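Side-chain contacts in carboxynorspermidine decarboxylase (PDB 3N29), which probably decarboxylates carboxynorspermidine to norspermidine, using pyridoxal-5'-phosphate as cofactor: residues 149-152 with 153-156; 120-123 with 124-127; 396-399 with 400-404; 334-337 with 338-341. All blocks are in the same frame, centred on the assembly; numbering follows the deposited sequence.

Contact 1. Residues 149-152 with 153-156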
# COMPACT_ATOMS: atom_id res chain seq x y z
N SER A 149 33.96 5.44 10.06
CA SER A 149 34.58 6.73 10.45
C SER A 149 33.57 7.86 10.68
O SER A 149 33.93 8.85 11.27
CB SER A 149 35.61 7.18 9.43
OG SER A 149 34.96 7.75 8.31
N LYS A 150 32.32 7.70 10.24
CA LYS A 150 31.28 8.70 10.47
C LYS A 150 30.40 8.30 11.66
O LYS A 150 29.44 8.98 11.99
CB LYS A 150 30.41 8.86 9.23
CG LYS A 150 31.18 9.14 7.96
CD LYS A 150 31.54 10.62 7.83
CE LYS A 150 31.36 11.16 6.37
NZ LYS A 150 32.65 11.51 5.69
N THR A 151 30.71 7.18 12.30
CA THR A 151 29.87 6.67 13.38
C THR A 151 30.68 6.41 14.68
O THR A 151 30.38 5.47 15.41
CB THR A 151 29.10 5.40 12.95
OG1 THR A 151 30.02 4.39 12.48
CG2 THR A 151 28.09 5.72 11.83
N GLN A 152 31.68 7.24 14.96
CA GLN A 152 32.58 6.96 16.07
C GLN A 152 31.93 7.12 17.44
O GLN A 152 32.37 6.52 18.40
CB GLN A 152 33.87 7.77 15.94
CG GLN A 152 34.78 7.20 14.83
CD GLN A 152 35.97 8.06 14.51
OE1 GLN A 152 36.04 8.67 13.43
NE2 GLN A 152 36.91 8.13 15.43
N LYS A 153 30.87 7.88 17.52
CA LYS A 153 30.21 8.12 18.81
C LYS A 153 29.03 7.18 19.04
O LYS A 153 28.35 7.26 20.05
CB LYS A 153 29.81 9.60 18.89
CG LYS A 153 31.05 10.52 19.10
CD LYS A 153 30.69 12.00 19.22
CE LYS A 153 31.94 12.85 19.51
NZ LYS A 153 31.57 14.29 19.50
N ASN A 154 28.78 6.27 18.10
CA ASN A 154 27.70 5.32 18.23
C ASN A 154 28.24 3.93 18.58
O ASN A 154 29.36 3.60 18.24
CB ASN A 154 27.00 5.22 16.87
CG ASN A 154 26.70 6.58 16.27
OD1 ASN A 154 27.38 7.03 15.34
ND2 ASN A 154 25.67 7.21 16.76
N SER A 155 27.39 3.09 19.15
CA SER A 155 27.75 1.71 19.41
C SER A 155 27.33 0.89 18.22
O SER A 155 26.16 0.90 17.80
CB SER A 155 26.99 1.22 20.63
OG SER A 155 27.44 -0.04 21.06
N LEU A 156 28.28 0.20 17.67
CA LEU A 156 28.14 -0.40 16.35
C LEU A 156 27.88 -1.87 16.51
O LEU A 156 28.52 -2.58 17.32
CB LEU A 156 29.38 -0.18 15.51
CG LEU A 156 29.85 1.25 15.25
CD1 LEU A 156 31.10 1.14 14.33
CD2 LEU A 156 28.73 2.15 14.67
O HOH W 1 31.88 3.54 17.11

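Contact 2. Residues 120-123 with 124-127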
# COMPACT_ATOMS: atom_id res chain seq x y z
N ALA A 120 20.66 -0.89 3.86
CA ALA A 120 21.12 0.04 2.83
C ALA A 120 21.35 1.44 3.32
O ALA A 120 20.63 2.27 2.84
CB ALA A 120 20.04 0.13 1.68
N PHE A 121 22.27 1.74 4.26
CA PHE A 121 22.52 3.15 4.67
C PHE A 121 23.11 3.96 3.52
O PHE A 121 23.92 3.45 2.76
CB PHE A 121 23.47 3.30 5.87
CG PHE A 121 22.91 2.82 7.19
CD1 PHE A 121 21.90 3.52 7.84
CD2 PHE A 121 23.40 1.68 7.77
CE1 PHE A 121 21.33 3.04 9.03
CE2 PHE A 121 22.87 1.21 8.94
CZ PHE A 121 21.82 1.91 9.60
N LYS A 122 22.75 5.23 3.43
CA LYS A 122 23.26 6.09 2.35
C LYS A 122 24.14 7.22 2.92
O LYS A 122 23.94 7.72 4.03
CB LYS A 122 22.10 6.66 1.54
CG LYS A 122 21.40 5.60 0.65
CD LYS A 122 20.10 6.15 -0.00
CE LYS A 122 20.34 7.19 -1.03
NZ LYS A 122 18.95 7.54 -1.59
N GLU A 123 25.09 7.69 2.12
CA GLU A 123 25.95 8.78 2.55
C GLU A 123 25.26 10.06 2.97
O GLU A 123 25.78 10.75 3.86
CB GLU A 123 26.98 9.12 1.47
CG GLU A 123 27.92 8.01 1.27
CD GLU A 123 29.02 8.35 0.31
OE1 GLU A 123 29.53 9.51 0.39
OE2 GLU A 123 29.37 7.45 -0.50
N ASP A 124 24.15 10.41 2.32
CA ASP A 124 23.49 11.71 2.55
C ASP A 124 22.75 11.70 3.89
O ASP A 124 22.32 12.74 4.42
CB ASP A 124 22.63 12.17 1.35
CG ASP A 124 21.51 11.18 0.95
OD1 ASP A 124 21.31 10.15 1.62
OD2 ASP A 124 20.77 11.45 -0.05
N GLU A 125 22.65 10.54 4.51
CA GLU A 125 21.79 10.44 5.69
C GLU A 125 22.54 9.98 6.92
O GLU A 125 22.02 10.15 8.04
CB GLU A 125 20.55 9.50 5.43
CG GLU A 125 20.91 8.21 4.76
CD GLU A 125 19.81 7.18 4.74
OE1 GLU A 125 18.58 7.60 4.64
OE2 GLU A 125 20.27 5.97 4.86
N ILE A 126 23.73 9.38 6.71
CA ILE A 126 24.50 8.76 7.79
C ILE A 126 24.85 9.76 8.88
O ILE A 126 24.86 9.42 10.05
CB ILE A 126 25.80 8.04 7.28
CG1 ILE A 126 26.34 7.17 8.43
CG2 ILE A 126 26.87 9.02 6.75
CD1 ILE A 126 25.32 6.05 8.81
N GLY A 127 25.10 11.01 8.49
CA GLY A 127 25.42 12.08 9.45
C GLY A 127 24.32 12.31 10.46
O GLY A 127 24.56 12.34 11.67
O HOH W 2 25.38 12.34 6.10

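Contact 3. Residues 396-399 with 400-404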
# COMPACT_ATOMS: atom_id res chain seq x y z
N LEU A 396 -7.72 8.09 19.84
CA LEU A 396 -7.29 7.48 21.08
C LEU A 396 -8.45 7.46 22.04
O LEU A 396 -8.94 8.50 22.43
CB LEU A 396 -6.10 8.25 21.67
CG LEU A 396 -5.63 7.65 23.01
CD1 LEU A 396 -4.99 6.32 22.77
CD2 LEU A 396 -4.73 8.58 23.81
N LEU A 397 -8.88 6.27 22.47
CA LEU A 397 -9.80 6.15 23.57
C LEU A 397 -8.97 6.03 24.82
O LEU A 397 -8.31 5.03 25.06
CB LEU A 397 -10.69 4.90 23.42
CG LEU A 397 -11.71 4.63 24.52
CD1 LEU A 397 -12.75 5.77 24.52
CD2 LEU A 397 -12.44 3.23 24.36
N ASP A 398 -8.99 7.06 25.63
CA ASP A 398 -8.05 7.18 26.72
C ASP A 398 -8.46 6.46 27.96
O ASP A 398 -9.47 5.79 27.99
CB ASP A 398 -7.68 8.66 26.97
CG ASP A 398 -8.76 9.46 27.62
OD1 ASP A 398 -9.66 8.86 28.26
OD2 ASP A 398 -8.63 10.73 27.57
N HIS A 399 -7.64 6.55 29.00
CA HIS A 399 -7.88 5.75 30.22
C HIS A 399 -9.11 6.15 30.99
O HIS A 399 -9.55 5.38 31.87
CB HIS A 399 -6.66 5.77 31.12
CG HIS A 399 -6.32 7.12 31.64
ND1 HIS A 399 -5.57 8.04 30.93
CD2 HIS A 399 -6.65 7.71 32.81
CE1 HIS A 399 -5.44 9.14 31.66
NE2 HIS A 399 -6.07 8.96 32.80
N LYS A 400 -9.66 7.33 30.70
CA LYS A 400 -10.92 7.78 31.29
C LYS A 400 -12.10 7.45 30.35
O LYS A 400 -13.19 7.90 30.57
CB LYS A 400 -10.88 9.29 31.57
CG LYS A 400 -9.92 9.67 32.69
CD LYS A 400 -9.78 11.18 32.95
CE LYS A 400 -9.12 11.41 34.32
NZ LYS A 400 -9.00 12.86 34.71
N ASN A 401 -11.87 6.63 29.33
CA ASN A 401 -12.90 6.36 28.33
C ASN A 401 -13.39 7.60 27.57
O ASN A 401 -14.51 7.63 27.14
CB ASN A 401 -14.12 5.63 28.96
CG ASN A 401 -13.90 4.14 29.06
OD1 ASN A 401 -14.21 3.56 30.09
ND2 ASN A 401 -13.33 3.53 28.04
N GLU A 402 -12.50 8.55 27.33
CA GLU A 402 -12.75 9.70 26.50
C GLU A 402 -11.98 9.57 25.15
O GLU A 402 -10.79 9.17 25.14
CB GLU A 402 -12.32 10.93 27.28
CG GLU A 402 -13.21 11.09 28.56
CD GLU A 402 -12.96 12.40 29.33
OE1 GLU A 402 -11.87 12.62 29.93
OE2 GLU A 402 -13.88 13.22 29.32
N LEU A 403 -12.69 9.87 24.06
CA LEU A 403 -12.19 9.68 22.68
C LEU A 403 -11.54 10.99 22.27
O LEU A 403 -12.21 12.06 22.33
CB LEU A 403 -13.37 9.37 21.77
CG LEU A 403 -13.07 8.93 20.35
CD1 LEU A 403 -12.22 7.67 20.43
CD2 LEU A 403 -14.37 8.60 19.60
N GLN A 404 -10.26 10.94 21.94
CA GLN A 404 -9.48 12.08 21.50
C GLN A 404 -9.08 11.93 20.00
O GLN A 404 -8.74 10.83 19.57
CB GLN A 404 -8.21 12.13 22.31
CG GLN A 404 -8.41 12.41 23.82
CD GLN A 404 -7.10 12.71 24.52
OE1 GLN A 404 -6.33 13.55 24.06
NE2 GLN A 404 -6.86 12.06 25.68

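Contact 4. Residues 334-337 with 338-341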
# COMPACT_ATOMS: atom_id res chain seq x y z
N ASP A 334 -20.39 -22.13 8.34
CA ASP A 334 -21.72 -22.11 7.83
C ASP A 334 -22.59 -21.14 8.59
O ASP A 334 -22.38 -20.94 9.77
CB ASP A 334 -22.31 -23.49 7.96
CG ASP A 334 -21.71 -24.44 6.98
OD1 ASP A 334 -22.02 -24.26 5.78
OD2 ASP A 334 -20.97 -25.37 7.42
N LEU A 335 -23.59 -20.57 7.89
CA LEU A 335 -24.56 -19.68 8.47
C LEU A 335 -25.39 -20.47 9.52
O LEU A 335 -25.77 -21.59 9.25
CB LEU A 335 -25.46 -19.12 7.38
CG LEU A 335 -26.41 -17.98 7.75
CD1 LEU A 335 -25.64 -16.77 8.37
CD2 LEU A 335 -27.20 -17.59 6.50
N LYS A 336 -25.58 -19.91 10.70
CA LYS A 336 -26.48 -20.54 11.66
C LYS A 336 -27.91 -20.02 11.49
O LYS A 336 -28.18 -19.05 10.79
CB LYS A 336 -25.99 -20.38 13.07
CG LYS A 336 -24.59 -20.96 13.29
CD LYS A 336 -24.14 -20.73 14.73
CE LYS A 336 -22.97 -21.64 15.09
NZ LYS A 336 -23.21 -22.34 16.41
N GLU A 337 -28.79 -20.67 12.21
CA GLU A 337 -30.19 -20.62 12.02
C GLU A 337 -30.74 -19.17 12.10
O GLU A 337 -31.53 -18.74 11.22
CB GLU A 337 -30.82 -21.61 13.08
CG GLU A 337 -30.28 -23.17 12.96
CD GLU A 337 -28.74 -23.49 13.34
OE1 GLU A 337 -28.19 -23.05 14.38
OE2 GLU A 337 -28.08 -24.26 12.62
N ASN A 338 -30.35 -18.41 13.12
CA ASN A 338 -30.92 -17.07 13.34
C ASN A 338 -29.93 -15.94 12.90
O ASN A 338 -29.99 -14.85 13.40
CB ASN A 338 -31.33 -16.86 14.80
CG ASN A 338 -32.49 -17.80 15.27
OD1 ASN A 338 -33.40 -18.19 14.52
ND2 ASN A 338 -32.44 -18.15 16.55
N GLU A 339 -29.03 -16.22 11.97
CA GLU A 339 -28.09 -15.19 11.48
C GLU A 339 -28.42 -14.62 10.11
O GLU A 339 -29.24 -15.16 9.37
CB GLU A 339 -26.71 -15.78 11.44
CG GLU A 339 -26.18 -16.18 12.86
CD GLU A 339 -24.86 -16.90 12.76
OE1 GLU A 339 -24.60 -17.58 11.73
OE2 GLU A 339 -24.03 -16.73 13.66
N PHE A 340 -27.70 -13.56 9.74
CA PHE A 340 -27.84 -12.91 8.44
C PHE A 340 -26.44 -12.74 7.83
O PHE A 340 -25.55 -12.22 8.50
CB PHE A 340 -28.48 -11.54 8.61
CG PHE A 340 -29.80 -11.60 9.30
CD1 PHE A 340 -30.96 -11.89 8.56
CD2 PHE A 340 -29.88 -11.49 10.67
CE1 PHE A 340 -32.19 -12.02 9.21
CE2 PHE A 340 -31.15 -11.60 11.32
CZ PHE A 340 -32.26 -11.89 10.58
N ALA A 341 -26.25 -13.27 6.61
CA ALA A 341 -24.96 -13.19 5.90
C ALA A 341 -24.86 -11.90 5.08
O ALA A 341 -25.80 -11.58 4.28
CB ALA A 341 -24.79 -14.41 4.93

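Contact 1. Residues 149-152 with 153-156
T151 carries this contact, with N154 on one side of its side chain and L156 on another. From the backbone outward, T151 CA is the nearest neighbour of the amide oxygen, 3.2 Å from N154 OD1. T151 CB comes next, 3.4 Å from the same N154 OD1, and it also touches L156 CD2 at 3.7 Å. There the side chain forks. The methyl CG2 lies anti to the carbonyl carbon, beside the backbone N, and T151 CG2 grazes N154 OD1 at 3.8 Å. The hydroxyl branch meets leucine instead: T151 OG1 has the methyl L156 CD2 at 3.4 Å, while L156 CD1 stands farther off. With chi1 at 56°, OG1 sits between the backbone N and carbonyl carbon, from where its proton can be given to F147 O, the stronger partner, or shared with Q148 O, at the end of helix 141-147. T151 to N154 form a type I beta turn, which carries the chain from that helix into strand 155-159 of the eight-stranded beta/alpha barrel. The turn is closed by N154 N to T151 O, 3.2 Å and fairly straight (160°). The N154 amide crosses the T151 side chain at about a right angle. Its OD1 faces the threonine carbons, whereas ND2 is bonded to A130 O and S133 O at the end of helix 123-132. Water 1 can donate to T151 O and to N154 O across the mouth of the turn, with further acceptors competing for its protons. L156 also packs on F138 of strand 135-138.

Contact 2. Residues 120-123 with 124-127
The tight part of this contact is built by E125, whose carboxylate folds back over K122 to the backbone of the preceding loop. E125 OE2 accepts the amide of K122 N at 3.0 Å, on its anti side and 33° out of the carboxylate plane. A chi1 of 46° puts CG between the backbone N and the carbonyl carbon and aims the extended chain back at the loop; on the way E125 CG passes K122 O at 3.2 Å. That carbonyl is in turn gripped by the helix: E125 N binds K122 O at 3.1 Å, and I126 N adds a weak bond to it. K122 and E125 are thus tied twice, the carboxylate bond being one half of a capping box at the start of helix 123-132. Beside them E125 OE2 lies at the edge of the F121 ring, near its plane, and I126 CD1 approaches the ring obliquely, 4.3 Å from F121 CG.

The looser side is that of E123, where water 2 joins E123 O to G127 N. K122 and D124 run side by side into the subunit interface: R390 of the second subunit forms salt bridges to D124 and E125, while K122 NZ reaches D299 and T44 of that subunit. Within the chain, this loop follows barrel strand 113-118 and enters helix 123-132, with F121 and I126 packed against F147 of helix 141-147.

Contact 3. Residues 396-399 with 400-404
L396 and Q404 form an antiparallel hydrogen-bonded pair, with L396 N to Q404 O at 2.9 Å and the return bond from Q404 N; L397 and L403 follow as a non-hydrogen-bonded pair. The hairpin, strands 393-397 and 403-405 of the mixed sheet, closes with a type I turn, D398 to N401, in which N401 N binds D398 O, while D398 N binds E402 O at 2.8 Å. N401 adopts a left-handed backbone (phi 61°), giving the 3:5 hairpin with a G1 beta bulge.

D398 fills the loop. With CG between the backbone N and the carbonyl carbon, OD1 turns inward and takes two amides from opposite faces of the carboxylate plane: K400 N at 2.9 Å, an Asx turn, and E402 N at 3.0 Å. Its OD2 uses the anti lone pair to accept Q404 NE2 at 2.9 Å, the amide plane standing 79° from the carboxylate. L397 CD1 touches N401 C at 3.6 Å, and L397 CB meets L403 CD1 at 4.4 Å. L396 and L403 pack on strand 46-50.

Three donors thus fix the D398 carboxylate in rotation, and they probably favour its charged form, partly offsetting the nearby E402 OE1, 4.4 Å from D398 OD2.

Contact 4. Residues 334-337 with 338-341
E339 OE1 accepts the backbone amide of K336 N at 2.7 Å, the shortest polar bond across this turn and nearly straight at 164°. The amide meets the oxygen from above the carboxylate plane, 40° out of it. The same E339 OE1 presses on the aliphatic start of the lysine, 3.4 Å from K336 CB. E339 CG lies anti to the carbonyl carbon (chi1 -64°), and the extended chain beyond it carries the carboxylate back across the turn alongside the K336 side chain, both pointing the same way.

A second bond runs in the reverse sense, E339 N to K336 O at 3.2 Å, and closes the type I turn K336 to E339. One residue therefore serves the other twice, by side chain and by main chain, which holds the glutamate close over the turn. The lysine ammonium does not join in: K336 NZ remains 6.3 Å from E339 OE2, which instead forms a salt bridge with R322.

L335 passes E339 in the opposite direction. Its methyl L335 CD1 touches E339 CB at 3.4 Å, stands 3.6 Å from E339 OE1, and reaches A341 CB at 4.3 Å; a CG anti to the backbone N swings that branch over to the outgoing chain.

The turn leads into strand 340-345 at the surface of the mixed beta sheet. R322 of strand 321-325 also holds D334 O, L335 and E339 rest on A359 of strand 354-360, and F340 pairs with F360 through the backbone.

How the contacts relate
Along the chain the order is contact 2, contact 1, contact 4, contact 3. Contacts 2 and 1 are neighbours in the beta/alpha barrel, their centres about 13 Å apart: one opens helix 123-132 after strand 113-118, the other leads from helix 141-147 into strand 155-159, and T151 CG2 packs on I126 CG1 at 4.1 Å. Contacts 4 and 3 both reach the mixed sheet, yet their centres are about 35 Å apart. Contacts 1 and 4 are the most distant, about 62 Å between centres, on opposite sides of the chain's centre. The four contacts thus sample both domains of the fold, and contact 2 also faces the second subunit.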